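Long-range contact in dinoflagellate luciferase (Lingulodinium polyedrum, PDB 1VPR), which oxidises dinoflagellate luciferin with molecular oxygen and so emits blue light, this chain being the third of three homologous luciferase domains: residues W165-G170 with V301-V306. Residues are numbered along the deposited sequence; the frame is centred on the assembly and turned at random.
Sequences WITVSG and VFYVKV
The carbonyl oxygen F302 O takes two backbone donors from the neighbouring strand. V168 N lies 2.7 Å from F302 O in a nearly straight bond. S169 N reaches F302 O at 3.2 Å and is more bent (141°). Both donors come from the same face of the carbonyl plane. V168 and S169 thus stand together opposite F302, a classic beta bulge. The register shifts by one residue there, and F302 N returns a bond to S169 O. Before the bulge, I166 and V304 form a regular antiparallel hydrogen-bonded pair.

W165 and K305 meet on one face of the sheet. The lysine chain crosses the indole obliquely and lies over one ring face. Its CG sits 3.6 Å from the centroid of the W165 six-membered ring, a CH-pi contact only 4° off the normal. CG of K305 is anti to its backbone N (chi1 -154°), and beyond it the chain is extended, with CD and CE following the ring toward CZ2. The ammonium is held past the ring by N308 OD1 and H162 O, and W165 NE1 bonds to L161 O. On this same face, T167 and Y303 lie side by side, with T167 OG1 3.3 Å from Y303 CE2. That hydroxyl is bonded to G204 O.

The other face carries I166, V304, S169 and F302. I166 CG1 meets V306 CG1 at 3.7 Å, the two side chains crossing at about a right angle. V168 CG1 touches V304 CG1 at 3.6 Å, and S169 CB rests on F302 CB. Helix 87-100 packs on V168, S169 and F302. The contact joins strand 163-169, first of the ten barrel strands in chain order, to strand 297-307, the last, the kind of first-to-last pairing that closes a calycin beta barrel.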
loop_
_atom_site.group_PDB
_atom_site.type_symbol
_atom_site.label_atom_id
_atom_site.label_comp_id
_atom_site.label_asym_id
_atom_site.label_seq_id
_atom_site.Cartn_x
_atom_site.Cartn_y
_atom_site.Cartn_z
ATOM N N TRP A 165 3.210 3.670 12.572
ATOM C CA TRP A 165 3.717 4.860 11.881
ATOM C C TRP A 165 2.562 5.745 11.500
ATOM O O TRP A 165 1.551 5.257 11.015
ATOM C CB TRP A 165 4.448 4.433 10.603
ATOM C CG TRP A 165 5.580 3.478 10.866
ATOM C CD1 TRP A 165 5.487 2.126 11.097
ATOM C CD2 TRP A 165 6.963 3.807 10.968
ATOM N NE1 TRP A 165 6.744 1.598 11.334
ATOM C CE2 TRP A 165 7.663 2.612 11.262
ATOM C CE3 TRP A 165 7.688 5.000 10.836
ATOM C CZ2 TRP A 165 9.057 2.576 11.436
ATOM C CZ3 TRP A 165 9.088 4.961 11.007
ATOM C CH2 TRP A 165 9.749 3.759 11.303
ATOM N N ILE A 166 2.702 7.043 11.720
ATOM C CA ILE A 166 1.634 7.974 11.391
ATOM C C ILE A 166 2.062 8.909 10.259
ATOM O O ILE A 166 3.103 9.568 10.322
ATOM C CB ILE A 166 1.233 8.814 12.637
ATOM C CG1 ILE A 166 0.532 7.927 13.663
ATOM C CG2 ILE A 166 0.346 9.993 12.228
ATOM C CD1 ILE A 166 -0.739 7.243 13.131
ATOM N N THR A 167 1.237 8.966 9.223
ATOM C CA THR A 167 1.499 9.807 8.065
ATOM C C THR A 167 1.532 11.290 8.412
ATOM O O THR A 167 0.574 11.827 9.014
ATOM C CB THR A 167 0.419 9.598 7.008
ATOM O OG1 THR A 167 0.320 8.198 6.711
ATOM C CG2 THR A 167 0.749 10.393 5.746
ATOM N N VAL A 168 2.609 11.963 8.003
ATOM C CA VAL A 168 2.725 13.385 8.277
ATOM C C VAL A 168 2.851 14.195 6.991
ATOM O O VAL A 168 2.844 15.424 7.004
ATOM C CB VAL A 168 3.899 13.698 9.278
ATOM C CG1 VAL A 168 3.537 13.164 10.666
ATOM C CG2 VAL A 168 5.231 13.072 8.794
ATOM N N SER A 169 2.935 13.512 5.863
ATOM C CA SER A 169 2.998 14.224 4.593
ATOM C C SER A 169 2.656 13.293 3.459
ATOM O O SER A 169 3.089 12.138 3.435
ATOM C CB SER A 169 4.381 14.821 4.344
ATOM O OG SER A 169 4.391 15.442 3.065
ATOM N N GLY A 170 1.862 13.801 2.520
ATOM C CA GLY A 170 1.492 13.004 1.366
ATOM C C GLY A 170 0.295 12.110 1.585
ATOM O O GLY A 170 0.058 11.202 0.786
ATOM N N VAL A 301 5.751 10.088 0.529
ATOM C CA VAL A 301 4.852 9.966 1.672
ATOM C C VAL A 301 5.809 9.912 2.857
ATOM O O VAL A 301 6.811 9.183 2.813
ATOM C CB VAL A 301 3.987 8.650 1.634
ATOM C CG1 VAL A 301 3.121 8.568 2.903
ATOM C CG2 VAL A 301 3.088 8.654 0.405
ATOM N N PHE A 302 5.546 10.712 3.890
ATOM C CA PHE A 302 6.386 10.699 5.095
ATOM C C PHE A 302 5.556 10.274 6.288
ATOM O O PHE A 302 4.394 10.705 6.430
ATOM C CB PHE A 302 6.979 12.084 5.403
ATOM C CG PHE A 302 8.081 12.501 4.464
ATOM C CD1 PHE A 302 7.781 13.054 3.225
ATOM C CD2 PHE A 302 9.412 12.327 4.818
ATOM C CE1 PHE A 302 8.792 13.431 2.352
ATOM C CE2 PHE A 302 10.427 12.704 3.956
ATOM C CZ PHE A 302 10.115 13.256 2.720
ATOM N N TYR A 303 6.157 9.446 7.149
ATOM C CA TYR A 303 5.508 8.952 8.371
ATOM C C TYR A 303 6.463 9.158 9.527
ATOM O O TYR A 303 7.696 9.111 9.351
ATOM C CB TYR A 303 5.250 7.436 8.314
ATOM C CG TYR A 303 4.609 6.897 7.045
ATOM C CD1 TYR A 303 5.379 6.589 5.918
ATOM C CD2 TYR A 303 3.258 6.612 7.010
ATOM C CE1 TYR A 303 4.797 5.992 4.785
ATOM C CE2 TYR A 303 2.665 6.008 5.885
ATOM C CZ TYR A 303 3.444 5.698 4.783
ATOM O OH TYR A 303 2.861 5.053 3.706
ATOM N N VAL A 304 5.914 9.365 10.714
ATOM C CA VAL A 304 6.752 9.499 11.898
ATOM C C VAL A 304 6.406 8.301 12.799
ATOM O O VAL A 304 5.240 7.908 12.913
ATOM C CB VAL A 304 6.522 10.850 12.637
ATOM C CG1 VAL A 304 5.056 10.975 13.118
ATOM C CG2 VAL A 304 7.475 10.944 13.822
ATOM N N LYS A 305 7.413 7.688 13.413
ATOM C CA LYS A 305 7.166 6.522 14.254
ATOM C C LYS A 305 6.616 6.923 15.632
ATOM O O LYS A 305 7.285 7.618 16.406
ATOM C CB LYS A 305 8.451 5.710 14.414
ATOM C CG LYS A 305 8.157 4.251 14.693
ATOM C CD LYS A 305 9.392 3.454 15.014
ATOM C CE LYS A 305 9.023 1.993 15.081
ATOM N NZ LYS A 305 10.234 1.142 15.327
ATOM N N VAL A 306 5.390 6.501 15.935
ATOM C CA VAL A 306 4.787 6.869 17.215
ATOM C C VAL A 306 4.895 5.744 18.252
ATOM O O VAL A 306 4.736 5.979 19.458
ATOM C CB VAL A 306 3.306 7.331 17.024
ATOM C CG1 VAL A 306 3.259 8.595 16.113
ATOM C CG2 VAL A 306 2.458 6.211 16.401
#